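Local coordinates for sterol regulatory element-binding protein cleavage-activating protein (Schizosaccharomyces pombe, PDB 4YHC) that escorts the transcription factor precursor Sre1 for processing when sterol or oxygen is low, the part present here being its cytoplasmic WD40 domain, at residues L54-L59 against T64-S69; L34-S39 against K43-V48; I99-V102 against L107-Q110. The protein carries 9 engineered substitutions. All blocks are in the same frame, centred on the assembly; numbering follows the deposited sequence.

Interaction 1. Residues L54-L59 against T64-S69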
loop_
_atom_site.group_PDB
_atom_site.type_symbol
_atom_site.label_atom_id
_atom_site.label_comp_id
_atom_site.label_asym_id
_atom_site.label_seq_id
_atom_site.Cartn_x
_atom_site.Cartn_y
_atom_site.Cartn_z
ATOM N N LEU A 54 13.724 -11.718 -8.809
ATOM C CA LEU A 54 12.424 -11.128 -8.987
ATOM C C LEU A 54 11.414 -12.150 -9.455
ATOM O O LEU A 54 11.632 -12.851 -10.424
ATOM C CB LEU A 54 12.544 -10.069 -10.039
ATOM C CG LEU A 54 11.547 -8.951 -10.365
ATOM C CD1 LEU A 54 10.903 -9.058 -11.692
ATOM C CD2 LEU A 54 10.587 -8.471 -9.311
ATOM N N VAL A 55 10.253 -12.110 -8.849
ATOM C CA VAL A 55 9.115 -12.886 -9.300
ATOM C C VAL A 55 7.929 -11.922 -9.452
ATOM O O VAL A 55 7.572 -11.156 -8.487
ATOM C CB VAL A 55 8.752 -14.015 -8.287
ATOM C CG1 VAL A 55 7.505 -14.756 -8.751
ATOM C CG2 VAL A 55 9.941 -14.981 -8.038
ATOM N N VAL A 56 7.348 -11.903 -10.640
ATOM C CA VAL A 56 6.132 -11.207 -10.811
ATOM C C VAL A 56 4.976 -12.197 -11.122
ATOM O O VAL A 56 5.103 -13.131 -11.937
ATOM C CB VAL A 56 6.216 -9.864 -11.592
ATOM C CG1 VAL A 56 7.610 -9.490 -12.082
ATOM C CG2 VAL A 56 5.042 -9.525 -12.466
ATOM N N TRP A 57 3.887 -11.978 -10.379
ATOM C CA TRP A 57 2.836 -13.002 -10.181
ATOM C C TRP A 57 1.515 -12.351 -10.444
ATOM O O TRP A 57 1.253 -11.295 -9.918
ATOM C CB TRP A 57 2.963 -13.484 -8.724
ATOM C CG TRP A 57 1.883 -14.400 -8.293
ATOM C CD1 TRP A 57 0.773 -14.091 -7.524
ATOM C CD2 TRP A 57 1.817 -15.776 -8.582
ATOM N NE1 TRP A 57 0.042 -15.233 -7.319
ATOM C CE2 TRP A 57 0.658 -16.276 -7.975
ATOM C CE3 TRP A 57 2.651 -16.655 -9.286
ATOM C CZ2 TRP A 57 0.307 -17.609 -8.056
ATOM C CZ3 TRP A 57 2.280 -17.989 -9.393
ATOM C CH2 TRP A 57 1.129 -18.445 -8.771
ATOM N N ASP A 58 0.674 -12.995 -11.264
ATOM C CA ASP A 58 -0.695 -12.561 -11.517
ATOM C C ASP A 58 -1.624 -13.140 -10.437
ATOM O O ASP A 58 -1.835 -14.331 -10.328
ATOM C CB ASP A 58 -1.190 -12.986 -12.929
ATOM C CG ASP A 58 -2.473 -12.297 -13.276
ATOM O OD1 ASP A 58 -3.504 -12.584 -12.610
ATOM O OD2 ASP A 58 -2.457 -11.337 -14.099
ATOM N N LEU A 59 -2.165 -12.288 -9.621
ATOM C CA LEU A 59 -2.860 -12.719 -8.398
ATOM C C LEU A 59 -4.165 -13.489 -8.746
ATOM O O LEU A 59 -4.466 -14.488 -8.144
ATOM C CB LEU A 59 -3.249 -11.468 -7.640
ATOM C CG LEU A 59 -2.489 -10.942 -6.395
ATOM C CD1 LEU A 59 -1.294 -11.709 -5.990
ATOM C CD2 LEU A 59 -2.182 -9.469 -6.449
ATOM N N THR A 64 2.735 -17.137 -12.869
ATOM C CA THR A 64 3.919 -16.391 -13.001
ATOM C C THR A 64 3.909 -15.605 -14.296
ATOM O O THR A 64 3.606 -16.136 -15.334
ATOM C CB THR A 64 5.089 -17.394 -12.972
ATOM O OG1 THR A 64 5.042 -18.115 -11.725
ATOM C CG2 THR A 64 6.324 -16.722 -12.983
ATOM N N LYS A 65 4.288 -14.343 -14.225
ATOM C CA LYS A 65 4.423 -13.531 -15.381
ATOM C C LYS A 65 5.899 -13.375 -15.751
ATOM O O LYS A 65 6.237 -13.316 -16.912
ATOM C CB LYS A 65 3.827 -12.155 -15.143
ATOM C CG LYS A 65 2.336 -12.122 -14.878
ATOM C CD LYS A 65 1.925 -10.667 -14.546
ATOM C CE LYS A 65 0.457 -10.399 -14.830
ATOM N NZ LYS A 65 0.316 -9.136 -15.599
ATOM N N LEU A 66 6.786 -13.275 -14.772
ATOM C CA LEU A 66 8.197 -13.025 -15.071
ATOM C C LEU A 66 8.919 -13.525 -13.860
ATOM O O LEU A 66 8.496 -13.266 -12.727
ATOM C CB LEU A 66 8.423 -11.494 -15.216
ATOM C CG LEU A 66 9.540 -10.859 -16.032
ATOM C CD1 LEU A 66 9.922 -9.472 -15.528
ATOM C CD2 LEU A 66 10.758 -11.750 -16.027
ATOM N N VAL A 67 9.984 -14.275 -14.080
ATOM C CA VAL A 67 10.794 -14.745 -13.026
ATOM C C VAL A 67 12.193 -14.426 -13.464
ATOM O O VAL A 67 12.575 -14.784 -14.601
ATOM C CB VAL A 67 10.716 -16.257 -12.827
ATOM C CG1 VAL A 67 11.725 -16.677 -11.792
ATOM C CG2 VAL A 67 9.340 -16.689 -12.369
ATOM N N LEU A 68 12.927 -13.702 -12.625
ATOM C CA LEU A 68 14.374 -13.484 -12.877
ATOM C C LEU A 68 15.181 -13.896 -11.696
ATOM O O LEU A 68 15.005 -13.382 -10.600
ATOM C CB LEU A 68 14.704 -12.052 -13.294
ATOM C CG LEU A 68 14.093 -11.574 -14.629
ATOM C CD1 LEU A 68 14.213 -10.087 -14.823
ATOM C CD2 LEU A 68 14.682 -12.299 -15.858
ATOM N N SER A 69 16.124 -14.823 -11.918
ATOM C CA SER A 69 17.066 -15.206 -10.888
ATOM C C SER A 69 18.081 -14.111 -10.632
ATOM O O SER A 69 18.244 -13.202 -11.415
ATOM C CB SER A 69 17.825 -16.476 -11.347
ATOM O OG SER A 69 18.510 -16.179 -12.618
#
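Trp57 and Asp58, the dipeptide after which WD repeats are named, meet Thr64 and Lys65 across the hairpin at the outer edge of a propeller blade. The indole CG lies anti to the backbone N (chi1 173°), and the benzo ring ends beside Thr64, whose OG1 meets its edge in plane, 3.6 Å from Trp57 CZ3. Next in line is a classic beta bulge: Lys65 and Leu66 both face Val56. The oxygen Val56 O takes a firm bond from Lys65 N at 2.7 Å and a weak one from Leu66 N at 3.3 Å, while Val56 N gives a nearly straight bond to Leu66 O. On the same face as Val56, Leu54 CD1 rests against Leu66 CD1 at 4.0 Å. The bulge also sends the lysine back along the hairpin, its CE coming within 3.1 Å of Asp58 OD2. The resulting salt bridge is long, with Lys65 NZ 3.8 Å from Asp58 OD2; the lysine's stronger partner is Glu103, and Asp58 OD1 accepts from Gln61 N. Strand 44-49 flanks strand 54-58 on its inner side, whereas strand 63-68 forms the outer edge of this four-stranded sheet.

Interaction 2. Residues L34-S39 against K43-V48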
loop_
_atom_site.group_PDB
_atom_site.type_symbol
_atom_site.label_atom_id
_atom_site.label_comp_id
_atom_site.label_asym_id
_atom_site.label_seq_id
_atom_site.Cartn_x
_atom_site.Cartn_y
_atom_site.Cartn_z
ATOM N N LEU A 34 13.021 -9.802 0.584
ATOM C CA LEU A 34 13.269 -8.463 1.133
ATOM C C LEU A 34 12.081 -7.538 0.959
ATOM O O LEU A 34 11.766 -6.749 1.831
ATOM C CB LEU A 34 14.387 -7.836 0.328
ATOM C CG LEU A 34 14.790 -6.420 0.747
ATOM C CD1 LEU A 34 15.185 -6.447 2.218
ATOM C CD2 LEU A 34 15.950 -5.881 -0.117
ATOM N N LYS A 35 11.460 -7.571 -0.211
ATOM C CA LYS A 35 10.502 -6.520 -0.553
ATOM C C LYS A 35 9.379 -7.093 -1.392
ATOM O O LYS A 35 9.631 -7.843 -2.296
ATOM C CB LYS A 35 11.216 -5.438 -1.377
ATOM C CG LYS A 35 10.789 -4.026 -1.075
ATOM C CD LYS A 35 9.812 -3.503 -2.088
ATOM C CE LYS A 35 9.346 -2.112 -1.669
ATOM N NZ LYS A 35 8.738 -1.425 -2.829
ATOM N N ILE A 36 8.139 -6.655 -1.116
ATOM C CA ILE A 36 7.008 -7.042 -1.940
ATOM C C ILE A 36 6.208 -5.804 -2.388
ATOM O O ILE A 36 6.253 -4.740 -1.742
ATOM C CB ILE A 36 6.108 -8.027 -1.215
ATOM C CG1 ILE A 36 5.616 -7.461 0.152
ATOM C CG2 ILE A 36 6.814 -9.375 -1.047
ATOM C CD1 ILE A 36 4.549 -8.295 0.770
ATOM N N ALA A 37 5.480 -5.932 -3.498
ATOM C CA ALA A 37 4.710 -4.826 -4.004
ATOM C C ALA A 37 3.517 -5.333 -4.797
ATOM O O ALA A 37 3.495 -6.455 -5.238
ATOM C CB ALA A 37 5.598 -3.930 -4.886
ATOM N N VAL A 38 2.510 -4.484 -4.948
ATOM C CA VAL A 38 1.349 -4.847 -5.706
ATOM C C VAL A 38 0.873 -3.675 -6.511
ATOM O O VAL A 38 1.012 -2.522 -6.110
ATOM C CB VAL A 38 0.253 -5.387 -4.759
ATOM C CG1 VAL A 38 -0.351 -4.272 -3.975
ATOM C CG2 VAL A 38 -0.813 -6.100 -5.547
ATOM N N SER A 39 0.304 -3.939 -7.679
ATOM C CA SER A 39 -0.135 -2.843 -8.497
ATOM C C SER A 39 -1.352 -2.198 -7.890
ATOM O O SER A 39 -2.148 -2.827 -7.150
ATOM C CB SER A 39 -0.431 -3.296 -9.963
ATOM O OG SER A 39 -1.335 -4.368 -10.089
ATOM N N LYS A 43 -3.875 -6.185 -9.489
ATOM C CA LYS A 43 -3.767 -7.320 -10.383
ATOM C C LYS A 43 -2.452 -8.064 -10.276
ATOM O O LYS A 43 -2.416 -9.318 -10.412
ATOM C CB LYS A 43 -3.980 -6.849 -11.822
ATOM C CG LYS A 43 -3.773 -7.902 -12.884
ATOM C CD LYS A 43 -4.396 -7.356 -14.167
ATOM C CE LYS A 43 -3.403 -6.552 -14.927
ATOM N NZ LYS A 43 -2.609 -7.523 -15.666
ATOM N N THR A 44 -1.371 -7.324 -10.033
ATOM C CA THR A 44 -0.035 -7.861 -10.219
ATOM C C THR A 44 0.773 -7.661 -8.960
ATOM O O THR A 44 0.800 -6.570 -8.406
ATOM C CB THR A 44 0.684 -7.195 -11.408
ATOM O OG1 THR A 44 -0.052 -7.365 -12.622
ATOM C CG2 THR A 44 2.089 -7.832 -11.673
ATOM N N PHE A 45 1.426 -8.736 -8.540
ATOM C CA PHE A 45 2.232 -8.796 -7.316
ATOM C C PHE A 45 3.673 -9.031 -7.725
ATOM O O PHE A 45 3.926 -9.809 -8.660
ATOM C CB PHE A 45 1.762 -10.007 -6.491
ATOM C CG PHE A 45 2.476 -10.174 -5.158
ATOM C CD1 PHE A 45 2.060 -9.472 -4.052
ATOM C CD2 PHE A 45 3.518 -11.039 -5.040
ATOM C CE1 PHE A 45 2.670 -9.657 -2.810
ATOM C CE2 PHE A 45 4.156 -11.222 -3.839
ATOM C CZ PHE A 45 3.721 -10.555 -2.711
ATOM N N ALA A 46 4.607 -8.395 -7.018
ATOM C CA ALA A 46 6.038 -8.656 -7.207
ATOM C C ALA A 46 6.757 -8.887 -5.886
ATOM O O ALA A 46 6.481 -8.185 -4.893
ATOM C CB ALA A 46 6.669 -7.471 -7.897
ATOM N N SER A 47 7.747 -9.790 -5.891
ATOM C CA SER A 47 8.580 -10.025 -4.751
ATOM C C SER A 47 10.062 -9.965 -5.191
ATOM O O SER A 47 10.410 -10.410 -6.287
ATOM C CB SER A 47 8.272 -11.373 -4.085
ATOM O OG SER A 47 8.261 -12.456 -4.988
ATOM N N VAL A 48 10.887 -9.417 -4.304
ATOM C CA VAL A 48 12.310 -9.240 -4.537
ATOM C C VAL A 48 13.116 -9.862 -3.408
ATOM O O VAL A 48 12.853 -9.598 -2.242
ATOM C CB VAL A 48 12.684 -7.761 -4.635
ATOM C CG1 VAL A 48 14.191 -7.664 -4.855
ATOM C CG2 VAL A 48 11.944 -7.069 -5.805
#
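Phe45 lies across the backbone of Ala37 and reaches Ile36, and its path shows how an aromatic residue can span a strand pair. From Phe45 CB, 4.1 Å from Ala37 O, the side chain leaves with CG anti to the backbone N (chi1 -178°), which carries the ring along the opposing strand. CG passes the same oxygen, and Phe45 CD1 comes nearer, 3.5 Å from Ala37 O. By CE1 the ring is passing to Ile36 CB, and Phe45 CZ ends the run 3.7 Å from Ile36 CG2. Ile36 CG2 also touches Ser47 CB at 3.9 Å, so phenylalanine, isoleucine and serine form one continuous patch. An alanine in place of Phe45 would probably deprive Ile36 CG2 of its aromatic neighbour and open a gap beside Val444. Both ends of the ladder depart from plain pairing. At one, Ser39 OG accepts a bond from Thr44 N, 3.0 Å away, and makes another with Asn41 OD1, tying the serine into the turn. At the other, Leu34 and Lys35 share Val48: Val48 O takes Leu34 N at 2.8 Å and Lys35 N at 3.2 Å, a classic bulge. Ile36 and Val38 face Leu442 of strand 441-445, while Ala37 and Ala46 face strand 79-82 instead. An innermost hairpin packed in this way between strands of two adjoining sheets is characteristic of a blade in a WD40 beta-propeller.

Interaction 3. Residues I99-V102 against L107-Q110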
loop_
_atom_site.group_PDB
_atom_site.type_symbol
_atom_site.label_atom_id
_atom_site.label_comp_id
_atom_site.label_asym_id
_atom_site.label_seq_id
_atom_site.Cartn_x
_atom_site.Cartn_y
_atom_site.Cartn_z
ATOM N N ILE A 99 12.600 -1.034 -18.053
ATOM C CA ILE A 99 11.145 -1.074 -18.122
ATOM C C ILE A 99 10.758 -2.357 -18.819
ATOM O O ILE A 99 11.082 -2.530 -20.035
ATOM C CB ILE A 99 10.541 0.070 -18.957
ATOM C CG1 ILE A 99 10.964 1.444 -18.424
ATOM C CG2 ILE A 99 9.023 -0.082 -19.065
ATOM C CD1 ILE A 99 10.637 1.719 -16.989
ATOM N N LEU A 100 10.097 -3.241 -18.069
ATOM C CA LEU A 100 9.627 -4.513 -18.584
ATOM C C LEU A 100 8.143 -4.616 -18.741
ATOM O O LEU A 100 7.345 -4.213 -17.871
ATOM C CB LEU A 100 10.072 -5.658 -17.716
ATOM C CG LEU A 100 11.581 -5.886 -17.625
ATOM C CD1 LEU A 100 11.913 -5.894 -16.151
ATOM C CD2 LEU A 100 12.080 -7.181 -18.298
ATOM N N ASN A 101 7.777 -5.257 -19.813
ATOM C CA ASN A 101 6.412 -5.578 -20.082
ATOM C C ASN A 101 6.187 -6.885 -19.363
ATOM O O ASN A 101 6.914 -7.867 -19.609
ATOM C CB ASN A 101 6.230 -5.705 -21.585
ATOM C CG ASN A 101 4.792 -5.900 -21.984
ATOM O OD1 ASN A 101 4.012 -6.564 -21.309
ATOM N ND2 ASN A 101 4.425 -5.282 -23.072
ATOM N N VAL A 102 5.218 -6.943 -18.436
ATOM C CA VAL A 102 5.040 -8.223 -17.718
ATOM C C VAL A 102 3.899 -9.047 -18.318
ATOM O O VAL A 102 3.893 -10.247 -18.123
ATOM C CB VAL A 102 4.891 -8.105 -16.189
ATOM C CG1 VAL A 102 6.225 -7.724 -15.546
ATOM C CG2 VAL A 102 3.836 -7.104 -15.808
ATOM N N LEU A 107 11.828 -6.742 -22.407
ATOM C CA LEU A 107 12.484 -5.531 -22.012
ATOM C C LEU A 107 12.106 -4.516 -23.027
ATOM O O LEU A 107 12.380 -4.690 -24.199
ATOM C CB LEU A 107 13.986 -5.708 -22.037
ATOM C CG LEU A 107 14.910 -4.974 -21.047
ATOM C CD1 LEU A 107 16.165 -4.566 -21.756
ATOM C CD2 LEU A 107 14.345 -3.819 -20.269
ATOM N N MET A 108 11.463 -3.457 -22.597
ATOM C CA MET A 108 10.960 -2.457 -23.509
ATOM C C MET A 108 12.006 -1.364 -23.625
ATOM O O MET A 108 12.134 -0.705 -24.652
ATOM C CB MET A 108 9.683 -1.782 -22.989
ATOM C CG MET A 108 8.572 -2.681 -22.523
ATOM S SD MET A 108 7.923 -3.585 -23.928
ATOM C CE MET A 108 6.930 -2.312 -24.684
ATOM N N LEU A 109 12.726 -1.118 -22.549
ATOM C CA LEU A 109 13.584 0.056 -22.531
ATOM C C LEU A 109 14.595 -0.075 -21.426
ATOM O O LEU A 109 14.335 -0.694 -20.361
ATOM C CB LEU A 109 12.727 1.326 -22.393
ATOM C CG LEU A 109 13.399 2.676 -22.214
ATOM C CD1 LEU A 109 12.506 3.767 -22.737
ATOM C CD2 LEU A 109 13.707 2.975 -20.758
ATOM N N GLN A 110 15.767 0.468 -21.711
ATOM C CA GLN A 110 16.841 0.593 -20.752
ATOM C C GLN A 110 17.412 1.987 -20.881
ATOM O O GLN A 110 17.633 2.433 -21.988
ATOM C CB GLN A 110 17.878 -0.455 -21.031
ATOM C CG GLN A 110 19.100 -0.393 -20.153
ATOM C CD GLN A 110 20.075 -1.494 -20.500
ATOM O OE1 GLN A 110 19.670 -2.507 -21.008
ATOM N NE2 GLN A 110 21.348 -1.309 -20.190
#
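Met108 and Leu107 project as two bumps from strand 106-112, and the carbonyl oxygen of Ile99 sits between the root of the methionine and the tip of the leucine. Met108 CB approaches Ile99 O to 3.4 Å, and Leu107 CD2 comes almost as near to Ile99 O, at 3.5 Å. The methionine chain, bent at chi2 (-67°) and again at chi3 (-77°), crosses to the opposite strand and rests its sulfur on the flank of Asn101, with Met108 SD 3.6 Å from Asn101 CB. Beyond this contact, the amide oxygen of Asn101 accepts from Ser104 N in the hairpin turn. Leu100 supplies a bump on the face it shares with Leu107, its CD2 fitting against Leu107 CA at 4.1 Å. Ile99 and Leu109 instead lie side by side and point the same way, touching through Ile99 CG1 and Leu109 CD2 at 3.9 Å, and Leu109 goes on to meet Ala161 and Ile163 of strand 161-170. The backbone explains the spacing of the bumps: Ile99 O receives Met108 N at 2.8 Å and, weakly, Leu109 N at 3.3 Å. Two successive residues facing one is the classic beta bulge, here set in the outer hairpin of a four-stranded propeller blade, the predicted second WD repeat.

In the fold
Interactions 1 and 2 share one sheet, their centres 9 Å apart, and are stitched together by backbone pairing of strands 44-49 and 54-58: Trp57 N lies 2.8 Å from Phe45 O. Ser47 OG, bonded to His29 NE2, recalls the histidine-serine pairs of WD40 blades. Interaction 3 repeats the outer hairpin of interaction 1 in the next blade, with its bulge at the matching place and Leu100-Asn101 where the first has Trp57-Asp58. Their centres are 14 Å apart, and Val56 CG2 meets Val102 CG1 at 3.8 Å. Interactions 2 and 3, about 17 Å apart between centres, do not touch, yet Glu103 bridges the blades, pairing with both Lys43 and Lys65.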